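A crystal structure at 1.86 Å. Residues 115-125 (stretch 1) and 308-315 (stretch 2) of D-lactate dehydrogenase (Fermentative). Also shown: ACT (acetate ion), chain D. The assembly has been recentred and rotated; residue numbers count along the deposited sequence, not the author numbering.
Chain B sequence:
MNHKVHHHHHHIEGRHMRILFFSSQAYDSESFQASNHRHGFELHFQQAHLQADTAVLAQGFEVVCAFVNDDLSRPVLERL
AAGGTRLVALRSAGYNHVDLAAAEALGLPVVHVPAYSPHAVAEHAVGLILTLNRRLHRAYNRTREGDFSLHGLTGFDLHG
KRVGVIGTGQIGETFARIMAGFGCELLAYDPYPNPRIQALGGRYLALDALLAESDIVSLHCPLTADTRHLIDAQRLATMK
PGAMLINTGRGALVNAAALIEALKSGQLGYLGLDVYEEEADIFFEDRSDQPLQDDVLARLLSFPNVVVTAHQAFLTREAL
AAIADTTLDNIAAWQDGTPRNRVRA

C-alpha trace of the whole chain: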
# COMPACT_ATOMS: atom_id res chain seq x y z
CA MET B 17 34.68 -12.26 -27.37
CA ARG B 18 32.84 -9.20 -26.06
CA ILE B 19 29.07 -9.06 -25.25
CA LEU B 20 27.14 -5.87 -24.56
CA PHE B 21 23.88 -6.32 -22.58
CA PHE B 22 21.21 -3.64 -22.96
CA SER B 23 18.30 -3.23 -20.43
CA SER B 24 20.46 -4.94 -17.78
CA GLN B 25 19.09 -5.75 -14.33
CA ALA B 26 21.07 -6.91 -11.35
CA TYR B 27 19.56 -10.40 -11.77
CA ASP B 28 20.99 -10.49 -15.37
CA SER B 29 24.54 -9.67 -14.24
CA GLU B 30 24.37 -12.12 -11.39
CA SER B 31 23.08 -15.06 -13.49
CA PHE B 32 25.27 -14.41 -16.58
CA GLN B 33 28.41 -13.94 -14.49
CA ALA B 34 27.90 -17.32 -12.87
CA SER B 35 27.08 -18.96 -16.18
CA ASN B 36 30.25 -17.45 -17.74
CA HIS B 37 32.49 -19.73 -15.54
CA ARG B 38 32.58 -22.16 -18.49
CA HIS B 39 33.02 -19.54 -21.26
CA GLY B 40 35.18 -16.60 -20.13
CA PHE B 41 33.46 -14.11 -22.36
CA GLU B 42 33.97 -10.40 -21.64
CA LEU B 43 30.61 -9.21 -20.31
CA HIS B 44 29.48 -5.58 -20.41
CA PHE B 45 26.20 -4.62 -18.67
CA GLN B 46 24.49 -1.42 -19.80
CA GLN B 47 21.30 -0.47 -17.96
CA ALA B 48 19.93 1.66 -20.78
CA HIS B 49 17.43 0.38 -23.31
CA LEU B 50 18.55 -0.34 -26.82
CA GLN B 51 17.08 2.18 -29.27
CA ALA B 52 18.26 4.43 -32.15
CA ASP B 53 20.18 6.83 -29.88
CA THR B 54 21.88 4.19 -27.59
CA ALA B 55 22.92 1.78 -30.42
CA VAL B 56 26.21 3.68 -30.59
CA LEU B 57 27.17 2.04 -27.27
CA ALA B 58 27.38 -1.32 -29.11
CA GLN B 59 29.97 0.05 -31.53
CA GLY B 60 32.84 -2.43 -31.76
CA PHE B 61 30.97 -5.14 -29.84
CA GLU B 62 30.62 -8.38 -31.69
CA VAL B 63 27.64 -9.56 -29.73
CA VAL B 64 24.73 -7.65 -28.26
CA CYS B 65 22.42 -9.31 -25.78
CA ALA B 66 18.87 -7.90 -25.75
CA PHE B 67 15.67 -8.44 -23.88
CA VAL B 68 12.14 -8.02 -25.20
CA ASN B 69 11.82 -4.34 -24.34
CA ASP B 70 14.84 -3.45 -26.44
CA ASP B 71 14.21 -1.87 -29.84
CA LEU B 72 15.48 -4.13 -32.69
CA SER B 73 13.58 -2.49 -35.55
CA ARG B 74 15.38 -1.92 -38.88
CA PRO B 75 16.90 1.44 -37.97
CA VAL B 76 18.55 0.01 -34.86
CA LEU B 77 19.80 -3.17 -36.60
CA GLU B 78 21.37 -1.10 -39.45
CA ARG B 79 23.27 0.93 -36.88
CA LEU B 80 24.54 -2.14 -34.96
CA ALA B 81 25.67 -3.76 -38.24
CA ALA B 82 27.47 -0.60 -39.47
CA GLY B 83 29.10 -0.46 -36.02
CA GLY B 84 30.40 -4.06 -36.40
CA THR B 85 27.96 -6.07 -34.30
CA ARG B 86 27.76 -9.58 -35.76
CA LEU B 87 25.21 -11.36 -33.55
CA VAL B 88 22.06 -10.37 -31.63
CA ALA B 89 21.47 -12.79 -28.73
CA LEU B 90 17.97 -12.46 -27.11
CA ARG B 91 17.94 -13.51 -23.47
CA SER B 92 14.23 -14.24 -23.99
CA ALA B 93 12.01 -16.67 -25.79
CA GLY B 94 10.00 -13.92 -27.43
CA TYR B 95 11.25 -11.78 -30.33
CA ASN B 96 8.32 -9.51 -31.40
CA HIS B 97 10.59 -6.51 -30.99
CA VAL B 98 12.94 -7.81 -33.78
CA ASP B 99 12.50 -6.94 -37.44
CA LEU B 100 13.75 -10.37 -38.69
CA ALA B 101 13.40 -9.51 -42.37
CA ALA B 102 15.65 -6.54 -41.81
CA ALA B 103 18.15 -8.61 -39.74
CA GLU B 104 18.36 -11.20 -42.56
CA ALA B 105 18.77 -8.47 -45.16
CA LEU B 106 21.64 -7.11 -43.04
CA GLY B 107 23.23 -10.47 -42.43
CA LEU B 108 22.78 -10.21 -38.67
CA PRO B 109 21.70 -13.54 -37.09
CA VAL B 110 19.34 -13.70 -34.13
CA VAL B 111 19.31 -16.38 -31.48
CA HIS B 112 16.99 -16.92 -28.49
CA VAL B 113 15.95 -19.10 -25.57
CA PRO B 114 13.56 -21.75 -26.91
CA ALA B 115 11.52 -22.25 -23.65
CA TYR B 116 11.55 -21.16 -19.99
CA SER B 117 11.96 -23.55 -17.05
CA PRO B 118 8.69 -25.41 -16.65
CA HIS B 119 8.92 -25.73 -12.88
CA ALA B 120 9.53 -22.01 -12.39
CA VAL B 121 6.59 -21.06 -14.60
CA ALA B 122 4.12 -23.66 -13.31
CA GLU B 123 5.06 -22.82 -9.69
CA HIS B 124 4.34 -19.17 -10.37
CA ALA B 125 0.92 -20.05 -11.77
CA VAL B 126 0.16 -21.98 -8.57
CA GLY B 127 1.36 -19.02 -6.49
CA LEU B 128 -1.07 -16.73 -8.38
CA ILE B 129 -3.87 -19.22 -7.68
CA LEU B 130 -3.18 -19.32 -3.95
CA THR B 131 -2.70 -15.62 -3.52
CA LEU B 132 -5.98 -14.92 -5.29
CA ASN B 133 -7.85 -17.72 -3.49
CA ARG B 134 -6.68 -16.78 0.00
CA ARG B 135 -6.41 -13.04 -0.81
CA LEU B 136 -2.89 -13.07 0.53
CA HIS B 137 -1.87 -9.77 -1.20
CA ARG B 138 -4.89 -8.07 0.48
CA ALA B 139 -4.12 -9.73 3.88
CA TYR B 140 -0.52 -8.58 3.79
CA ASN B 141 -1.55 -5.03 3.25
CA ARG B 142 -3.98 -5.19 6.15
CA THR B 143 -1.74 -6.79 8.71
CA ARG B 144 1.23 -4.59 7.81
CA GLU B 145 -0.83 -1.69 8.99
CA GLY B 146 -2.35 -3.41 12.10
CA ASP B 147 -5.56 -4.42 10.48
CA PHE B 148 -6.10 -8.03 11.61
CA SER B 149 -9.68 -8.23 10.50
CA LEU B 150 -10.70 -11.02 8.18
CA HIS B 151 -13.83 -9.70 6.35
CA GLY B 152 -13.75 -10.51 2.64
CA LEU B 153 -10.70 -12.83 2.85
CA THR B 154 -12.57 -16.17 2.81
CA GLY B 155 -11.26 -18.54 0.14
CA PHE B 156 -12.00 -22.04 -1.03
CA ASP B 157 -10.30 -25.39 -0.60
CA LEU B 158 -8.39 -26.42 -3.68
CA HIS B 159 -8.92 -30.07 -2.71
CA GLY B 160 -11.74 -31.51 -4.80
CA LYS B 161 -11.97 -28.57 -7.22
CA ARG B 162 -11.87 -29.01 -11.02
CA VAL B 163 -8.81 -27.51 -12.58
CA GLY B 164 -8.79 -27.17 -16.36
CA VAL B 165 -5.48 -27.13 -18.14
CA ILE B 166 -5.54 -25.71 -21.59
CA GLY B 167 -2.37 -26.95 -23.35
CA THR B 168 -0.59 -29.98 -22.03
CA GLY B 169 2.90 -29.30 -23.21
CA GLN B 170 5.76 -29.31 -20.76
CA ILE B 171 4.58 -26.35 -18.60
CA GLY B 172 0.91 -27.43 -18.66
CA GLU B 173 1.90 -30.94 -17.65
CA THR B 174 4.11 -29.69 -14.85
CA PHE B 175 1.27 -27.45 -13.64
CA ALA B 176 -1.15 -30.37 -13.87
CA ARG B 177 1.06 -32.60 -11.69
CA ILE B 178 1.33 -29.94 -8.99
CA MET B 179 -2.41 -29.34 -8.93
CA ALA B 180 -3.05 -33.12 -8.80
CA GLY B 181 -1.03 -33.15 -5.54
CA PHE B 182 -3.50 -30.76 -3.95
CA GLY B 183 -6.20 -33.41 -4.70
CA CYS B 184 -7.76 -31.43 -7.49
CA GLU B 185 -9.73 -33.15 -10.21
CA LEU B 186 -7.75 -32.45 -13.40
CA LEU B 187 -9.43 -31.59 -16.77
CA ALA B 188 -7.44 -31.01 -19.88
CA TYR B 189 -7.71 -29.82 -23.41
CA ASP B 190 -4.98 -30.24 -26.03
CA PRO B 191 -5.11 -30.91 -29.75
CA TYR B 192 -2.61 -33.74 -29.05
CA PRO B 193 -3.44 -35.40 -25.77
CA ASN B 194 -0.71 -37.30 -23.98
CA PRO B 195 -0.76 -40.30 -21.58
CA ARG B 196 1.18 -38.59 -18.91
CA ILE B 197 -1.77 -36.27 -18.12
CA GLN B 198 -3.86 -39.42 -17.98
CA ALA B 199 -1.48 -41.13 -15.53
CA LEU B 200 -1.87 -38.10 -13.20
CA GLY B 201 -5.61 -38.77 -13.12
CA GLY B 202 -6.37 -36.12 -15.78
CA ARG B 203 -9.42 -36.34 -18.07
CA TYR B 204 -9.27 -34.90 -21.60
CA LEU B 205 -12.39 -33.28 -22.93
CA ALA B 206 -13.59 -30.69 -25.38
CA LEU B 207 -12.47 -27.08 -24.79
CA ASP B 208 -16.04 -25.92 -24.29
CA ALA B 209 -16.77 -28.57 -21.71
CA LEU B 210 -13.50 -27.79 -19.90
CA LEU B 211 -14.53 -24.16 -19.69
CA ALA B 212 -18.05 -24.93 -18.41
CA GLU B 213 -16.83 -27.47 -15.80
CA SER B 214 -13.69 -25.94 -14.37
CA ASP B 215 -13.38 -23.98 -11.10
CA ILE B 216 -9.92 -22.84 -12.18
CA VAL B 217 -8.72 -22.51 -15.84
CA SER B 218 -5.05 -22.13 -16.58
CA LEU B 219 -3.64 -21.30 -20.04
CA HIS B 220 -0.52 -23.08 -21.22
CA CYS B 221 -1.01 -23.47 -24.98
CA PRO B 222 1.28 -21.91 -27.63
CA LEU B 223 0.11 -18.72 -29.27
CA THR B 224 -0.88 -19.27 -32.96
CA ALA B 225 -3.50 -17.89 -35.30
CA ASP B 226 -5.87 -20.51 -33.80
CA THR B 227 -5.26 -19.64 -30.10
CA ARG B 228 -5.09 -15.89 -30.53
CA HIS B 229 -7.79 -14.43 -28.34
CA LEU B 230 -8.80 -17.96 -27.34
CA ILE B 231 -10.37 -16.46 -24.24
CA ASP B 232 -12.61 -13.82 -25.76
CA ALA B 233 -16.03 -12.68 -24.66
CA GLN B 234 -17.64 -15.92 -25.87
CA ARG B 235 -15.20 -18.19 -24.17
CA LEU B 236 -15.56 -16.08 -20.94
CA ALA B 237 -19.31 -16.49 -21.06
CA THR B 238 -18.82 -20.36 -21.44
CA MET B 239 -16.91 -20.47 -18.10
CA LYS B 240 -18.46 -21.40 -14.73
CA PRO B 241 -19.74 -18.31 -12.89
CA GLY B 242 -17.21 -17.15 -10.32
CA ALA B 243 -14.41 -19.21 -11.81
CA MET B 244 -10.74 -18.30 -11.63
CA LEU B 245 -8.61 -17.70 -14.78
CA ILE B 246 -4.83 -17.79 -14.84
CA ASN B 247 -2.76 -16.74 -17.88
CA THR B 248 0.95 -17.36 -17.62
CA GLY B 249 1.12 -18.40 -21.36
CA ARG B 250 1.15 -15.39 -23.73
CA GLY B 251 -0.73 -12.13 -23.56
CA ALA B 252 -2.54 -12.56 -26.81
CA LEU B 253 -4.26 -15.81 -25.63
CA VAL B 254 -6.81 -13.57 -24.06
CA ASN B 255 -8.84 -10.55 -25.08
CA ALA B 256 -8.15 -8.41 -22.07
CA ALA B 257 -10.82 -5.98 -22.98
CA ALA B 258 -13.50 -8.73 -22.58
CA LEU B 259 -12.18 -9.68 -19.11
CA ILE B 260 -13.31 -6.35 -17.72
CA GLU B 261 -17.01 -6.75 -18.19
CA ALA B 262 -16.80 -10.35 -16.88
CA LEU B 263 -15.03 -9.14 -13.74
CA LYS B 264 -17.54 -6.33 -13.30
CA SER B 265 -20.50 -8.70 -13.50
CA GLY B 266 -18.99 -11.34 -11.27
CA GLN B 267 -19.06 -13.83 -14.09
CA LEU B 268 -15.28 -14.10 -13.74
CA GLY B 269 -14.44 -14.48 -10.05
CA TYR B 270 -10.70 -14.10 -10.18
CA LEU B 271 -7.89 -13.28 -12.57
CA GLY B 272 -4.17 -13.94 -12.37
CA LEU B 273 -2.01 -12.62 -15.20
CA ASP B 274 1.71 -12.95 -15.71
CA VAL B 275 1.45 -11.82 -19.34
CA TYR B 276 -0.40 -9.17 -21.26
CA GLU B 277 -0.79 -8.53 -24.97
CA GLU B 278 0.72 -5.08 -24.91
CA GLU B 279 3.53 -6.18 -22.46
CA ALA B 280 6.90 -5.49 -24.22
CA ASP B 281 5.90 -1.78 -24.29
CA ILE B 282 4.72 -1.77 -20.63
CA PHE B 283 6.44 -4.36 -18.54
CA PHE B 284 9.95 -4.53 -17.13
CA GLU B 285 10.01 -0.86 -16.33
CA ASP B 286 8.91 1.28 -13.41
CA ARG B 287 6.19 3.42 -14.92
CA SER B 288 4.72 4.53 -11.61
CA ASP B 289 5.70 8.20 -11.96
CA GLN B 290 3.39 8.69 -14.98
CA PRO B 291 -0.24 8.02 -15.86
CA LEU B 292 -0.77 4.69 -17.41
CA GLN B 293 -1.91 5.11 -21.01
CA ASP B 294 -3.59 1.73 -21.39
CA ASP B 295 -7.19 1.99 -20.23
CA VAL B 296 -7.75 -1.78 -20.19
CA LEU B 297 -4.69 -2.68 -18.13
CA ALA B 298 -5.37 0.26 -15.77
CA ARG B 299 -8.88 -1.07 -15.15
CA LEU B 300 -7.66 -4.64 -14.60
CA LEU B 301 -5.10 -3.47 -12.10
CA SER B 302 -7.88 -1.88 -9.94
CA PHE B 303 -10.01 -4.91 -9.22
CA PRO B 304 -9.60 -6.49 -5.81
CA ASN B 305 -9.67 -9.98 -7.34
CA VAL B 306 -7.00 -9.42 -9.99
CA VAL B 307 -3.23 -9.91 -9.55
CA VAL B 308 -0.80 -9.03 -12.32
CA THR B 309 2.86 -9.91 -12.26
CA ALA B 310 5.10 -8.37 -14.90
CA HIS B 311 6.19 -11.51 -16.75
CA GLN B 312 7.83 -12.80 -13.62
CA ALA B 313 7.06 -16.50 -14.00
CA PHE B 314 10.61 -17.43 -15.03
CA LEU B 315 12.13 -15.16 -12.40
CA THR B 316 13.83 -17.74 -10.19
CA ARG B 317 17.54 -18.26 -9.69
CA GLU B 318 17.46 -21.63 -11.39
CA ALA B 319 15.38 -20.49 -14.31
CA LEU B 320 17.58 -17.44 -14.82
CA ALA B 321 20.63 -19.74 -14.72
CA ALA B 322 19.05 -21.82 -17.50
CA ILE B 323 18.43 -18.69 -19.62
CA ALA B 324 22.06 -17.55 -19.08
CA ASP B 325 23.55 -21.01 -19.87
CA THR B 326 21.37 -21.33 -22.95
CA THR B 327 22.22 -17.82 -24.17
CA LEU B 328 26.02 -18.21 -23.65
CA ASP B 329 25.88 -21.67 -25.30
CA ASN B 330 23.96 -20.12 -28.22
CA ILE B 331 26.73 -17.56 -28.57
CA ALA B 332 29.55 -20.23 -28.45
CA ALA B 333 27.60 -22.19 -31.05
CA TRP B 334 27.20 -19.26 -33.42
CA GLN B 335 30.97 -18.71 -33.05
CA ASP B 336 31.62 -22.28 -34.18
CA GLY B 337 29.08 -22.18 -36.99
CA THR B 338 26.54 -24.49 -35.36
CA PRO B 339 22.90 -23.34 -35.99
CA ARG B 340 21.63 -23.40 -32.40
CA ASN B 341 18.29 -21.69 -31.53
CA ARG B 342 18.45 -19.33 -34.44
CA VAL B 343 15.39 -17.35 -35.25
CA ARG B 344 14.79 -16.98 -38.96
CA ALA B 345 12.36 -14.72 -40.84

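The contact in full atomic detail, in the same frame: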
# COMPACT_ATOMS: atom_id res chain seq x y z
N ALA B 115 12.60 -22.00 -24.66
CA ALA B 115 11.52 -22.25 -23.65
C ALA B 115 12.05 -21.92 -22.26
O ALA B 115 13.22 -22.14 -22.00
CB ALA B 115 11.12 -23.70 -23.67
N TYR B 116 11.19 -21.43 -21.36
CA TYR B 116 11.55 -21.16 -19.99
C TYR B 116 11.35 -22.40 -19.15
O TYR B 116 10.57 -23.28 -19.52
CB TYR B 116 10.69 -20.02 -19.44
CG TYR B 116 10.90 -18.69 -20.16
CD1 TYR B 116 12.16 -18.12 -20.21
CD2 TYR B 116 9.85 -18.03 -20.80
CE1 TYR B 116 12.37 -16.91 -20.85
CE2 TYR B 116 10.09 -16.84 -21.47
CZ TYR B 116 11.34 -16.30 -21.48
OH TYR B 116 11.59 -15.11 -22.13
N SER B 117 12.09 -22.49 -18.05
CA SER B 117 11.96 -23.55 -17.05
C SER B 117 10.50 -23.86 -16.68
O SER B 117 9.77 -22.96 -16.18
CB SER B 117 12.66 -23.11 -15.77
OG SER B 117 12.31 -23.89 -14.64
N PRO B 118 10.08 -25.10 -16.87
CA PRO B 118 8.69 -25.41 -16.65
C PRO B 118 8.34 -25.41 -15.18
O PRO B 118 7.23 -25.01 -14.86
CB PRO B 118 8.52 -26.81 -17.26
CG PRO B 118 9.92 -27.38 -17.34
CD PRO B 118 10.81 -26.22 -17.54
N HIS B 119 9.23 -25.84 -14.30
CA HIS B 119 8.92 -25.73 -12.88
C HIS B 119 8.75 -24.29 -12.40
O HIS B 119 7.83 -24.01 -11.64
CB HIS B 119 9.95 -26.45 -12.03
CG HIS B 119 9.87 -27.92 -12.17
ND1 HIS B 119 8.88 -28.67 -11.58
CD2 HIS B 119 10.62 -28.79 -12.90
CE1 HIS B 119 9.03 -29.94 -11.92
NE2 HIS B 119 10.08 -30.04 -12.71
N ALA B 120 9.64 -23.41 -12.81
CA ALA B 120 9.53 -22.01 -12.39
C ALA B 120 8.19 -21.43 -12.80
O ALA B 120 7.51 -20.77 -11.97
CB ALA B 120 10.66 -21.18 -12.95
N VAL B 121 7.81 -21.64 -14.06
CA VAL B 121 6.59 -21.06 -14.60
C VAL B 121 5.33 -21.69 -13.99
O VAL B 121 4.40 -20.99 -13.60
CB VAL B 121 6.58 -21.06 -16.16
CG1 VAL B 121 5.28 -20.43 -16.68
CG2 VAL B 121 7.76 -20.25 -16.69
N ALA B 122 5.30 -23.01 -13.85
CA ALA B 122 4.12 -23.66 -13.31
C ALA B 122 3.95 -23.31 -11.79
O ALA B 122 2.84 -23.15 -11.32
CB ALA B 122 4.22 -25.16 -13.50
N GLU B 123 5.06 -23.22 -11.07
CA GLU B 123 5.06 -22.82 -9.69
C GLU B 123 4.46 -21.40 -9.52
O GLU B 123 3.68 -21.15 -8.59
CB GLU B 123 6.42 -22.99 -9.06
CG GLU B 123 6.77 -24.46 -8.84
CD GLU B 123 8.18 -24.65 -8.30
OE1 GLU B 123 8.76 -23.69 -7.81
OE2 GLU B 123 8.70 -25.81 -8.40
N HIS B 124 4.81 -20.51 -10.43
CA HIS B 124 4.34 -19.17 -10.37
C HIS B 124 2.82 -19.12 -10.61
O HIS B 124 2.12 -18.40 -9.92
CB HIS B 124 5.02 -18.32 -11.40
CG HIS B 124 4.75 -16.86 -11.22
ND1 HIS B 124 5.42 -16.10 -10.30
CD2 HIS B 124 3.94 -16.00 -11.88
CE1 HIS B 124 5.00 -14.84 -10.36
NE2 HIS B 124 4.11 -14.75 -11.32
N ALA B 125 2.33 -19.93 -11.55
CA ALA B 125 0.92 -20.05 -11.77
C ALA B 125 0.24 -20.50 -10.49
O ALA B 125 -0.81 -19.94 -10.12
CB ALA B 125 0.61 -20.97 -12.93
N VAL B 308 -1.63 -9.08 -11.11
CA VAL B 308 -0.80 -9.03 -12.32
C VAL B 308 0.63 -8.98 -11.86
O VAL B 308 0.99 -8.17 -11.02
CB VAL B 308 -1.07 -7.80 -13.16
CG1 VAL B 308 -0.09 -7.73 -14.37
CG2 VAL B 308 -2.51 -7.78 -13.59
N THR B 309 1.44 -9.95 -12.38
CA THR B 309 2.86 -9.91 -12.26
C THR B 309 3.45 -9.66 -13.65
O THR B 309 2.85 -10.04 -14.65
CB THR B 309 3.43 -11.22 -11.59
OG1 THR B 309 2.95 -12.36 -12.25
CG2 THR B 309 2.96 -11.31 -10.08
N ALA B 310 4.61 -8.99 -13.68
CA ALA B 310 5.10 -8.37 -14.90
C ALA B 310 6.07 -9.30 -15.64
O ALA B 310 7.30 -9.09 -15.69
CB ALA B 310 5.67 -6.98 -14.63
N HIS B 311 5.49 -10.39 -16.12
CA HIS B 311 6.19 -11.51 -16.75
C HIS B 311 7.36 -12.02 -15.92
O HIS B 311 8.56 -11.94 -16.31
CB HIS B 311 6.61 -11.18 -18.17
CG HIS B 311 6.81 -12.41 -19.01
ND1 HIS B 311 6.53 -12.44 -20.35
CD2 HIS B 311 7.14 -13.68 -18.67
CE1 HIS B 311 6.67 -13.67 -20.81
NE2 HIS B 311 7.06 -14.45 -19.81
N GLN B 312 6.98 -12.43 -14.72
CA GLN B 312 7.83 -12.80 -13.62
C GLN B 312 7.92 -14.31 -13.44
O GLN B 312 8.67 -14.81 -12.60
CB GLN B 312 7.20 -12.14 -12.35
CG GLN B 312 8.06 -12.05 -11.16
CD GLN B 312 7.36 -11.61 -9.90
OE1 GLN B 312 6.60 -10.64 -9.91
NE2 GLN B 312 7.66 -12.28 -8.81
N ALA B 313 7.22 -15.05 -14.23
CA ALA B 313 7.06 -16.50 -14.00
C ALA B 313 8.34 -17.30 -14.15
O ALA B 313 8.48 -18.31 -13.48
CB ALA B 313 5.99 -17.09 -14.92
N PHE B 314 9.28 -16.80 -14.96
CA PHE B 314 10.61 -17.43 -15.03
C PHE B 314 11.65 -16.81 -14.14
O PHE B 314 12.83 -17.20 -14.18
CB PHE B 314 11.12 -17.50 -16.49
CG PHE B 314 11.34 -16.16 -17.14
CD1 PHE B 314 12.49 -15.45 -16.89
CD2 PHE B 314 10.42 -15.66 -18.04
CE1 PHE B 314 12.71 -14.24 -17.47
CE2 PHE B 314 10.66 -14.47 -18.68
CZ PHE B 314 11.81 -13.76 -18.40
N LEU B 315 11.22 -15.90 -13.24
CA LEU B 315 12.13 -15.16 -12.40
C LEU B 315 12.45 -15.93 -11.12
O LEU B 315 12.07 -15.52 -9.99
CB LEU B 315 11.61 -13.74 -12.07
CG LEU B 315 12.66 -12.70 -11.64
CD1 LEU B 315 13.50 -12.20 -12.83
CD2 LEU B 315 12.08 -11.53 -10.89
C ACT D . 9.26 -13.00 -23.48
O ACT D . 8.38 -12.55 -24.24
OXT ACT D . 9.83 -14.09 -23.68
CH3 ACT D . 9.65 -12.19 -22.27

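The contact joins a loop and the first two turns of a helix (115-125) to an irregular segment (308-315); touching residues lie at least 185 positions apart in sequence, and the contact buries 436 Å² summed over both sides. Three residues cover the most surface: His-124 (92 Å²), Ala-313 (85 Å²) and Phe-314 (75 Å²). The closest CA atoms across the stretches are those of Val-121 and Ala-313, 4.6 Å apart; there Ala-313 and Val-121 are in contact, while the rings of His-124, Phe-314 and Tyr-116 contribute much of the buried area.

His-124 serves the contact with both its edge and a face. Its CA-to-CB bond points toward stretch 2, and chi1 of -169° (t) with chi2 of 80° carries the ring to Thr-309. There His-124 NE2 donates to Thr-309 OG1 at 2.8 Å with an N-H...acceptor angle of 173°, nearly linear, and OG1 lies near the ring plane, as a ring nitrogen donor requires. This is the only hydrogen bond between the stretches. Thr-309, with chi1 of 52° (p) and its CA-to-CB bond directed toward the helix, supplies the hydroxyl at that edge. One face of the imidazole is covered by Ala-313, whose CA is 3.9 Å from the ring centroid and 24° off the normal, a geometry consistent with a CH-pi contact. A flat aromatic ring that also carries a polar nitrogen suits this buried position, since it can pack against backbone while its NE2 is satisfied.

Ala-313 meets the helix at Val-121 as well. Its CB packs 3.8 Å from Val-121 CG1, and its CB is likewise 3.8 Å from His-124 CD2, so a single methyl touches both side chains. Its carbonyl faces the helix too, but polar proximity alone is not bonding: Ala-313 O and Ala-120 O are both acceptors at 3.0 Å, and Val-121 N lies 3.4 Å from Ala-313 O at a poor angle. Val-121 N instead donates to Ser-117 O at 3.2 Å within its own stretch. A better-supported approach is the CA-H...O contact from Val-121 CA to Ala-313 O, 3.5 Å with 133° at the hydrogen.

Phe-314 follows Ala-313 within a type I turn from Gln-312 to Leu-315, closed by Leu-315 N donating to Gln-312 O at 2.8 Å. Its chi1 of 64° (p) sets its ring against Tyr-116, whose CA-to-CB bond points toward stretch 2. The two rings stack face to face, with centroids 4.0 Å apart and planes at 17°; Tyr-116 CZ and Phe-314 CE2 approach to 3.4 Å. Buried Phe-314 offers a wholly apolar ring, whereas the hydroxyl of partly exposed Tyr-116 donates from OH to OXT of an acetate, probably from the crystallisation liquor, at 2.6 Å, near the ring plane and clear of the stacked face. Nearer the backbone, Val-121 CG2 reaches Phe-314 CB at 4.3 Å, extending the apolar packing between the stack and the histidine.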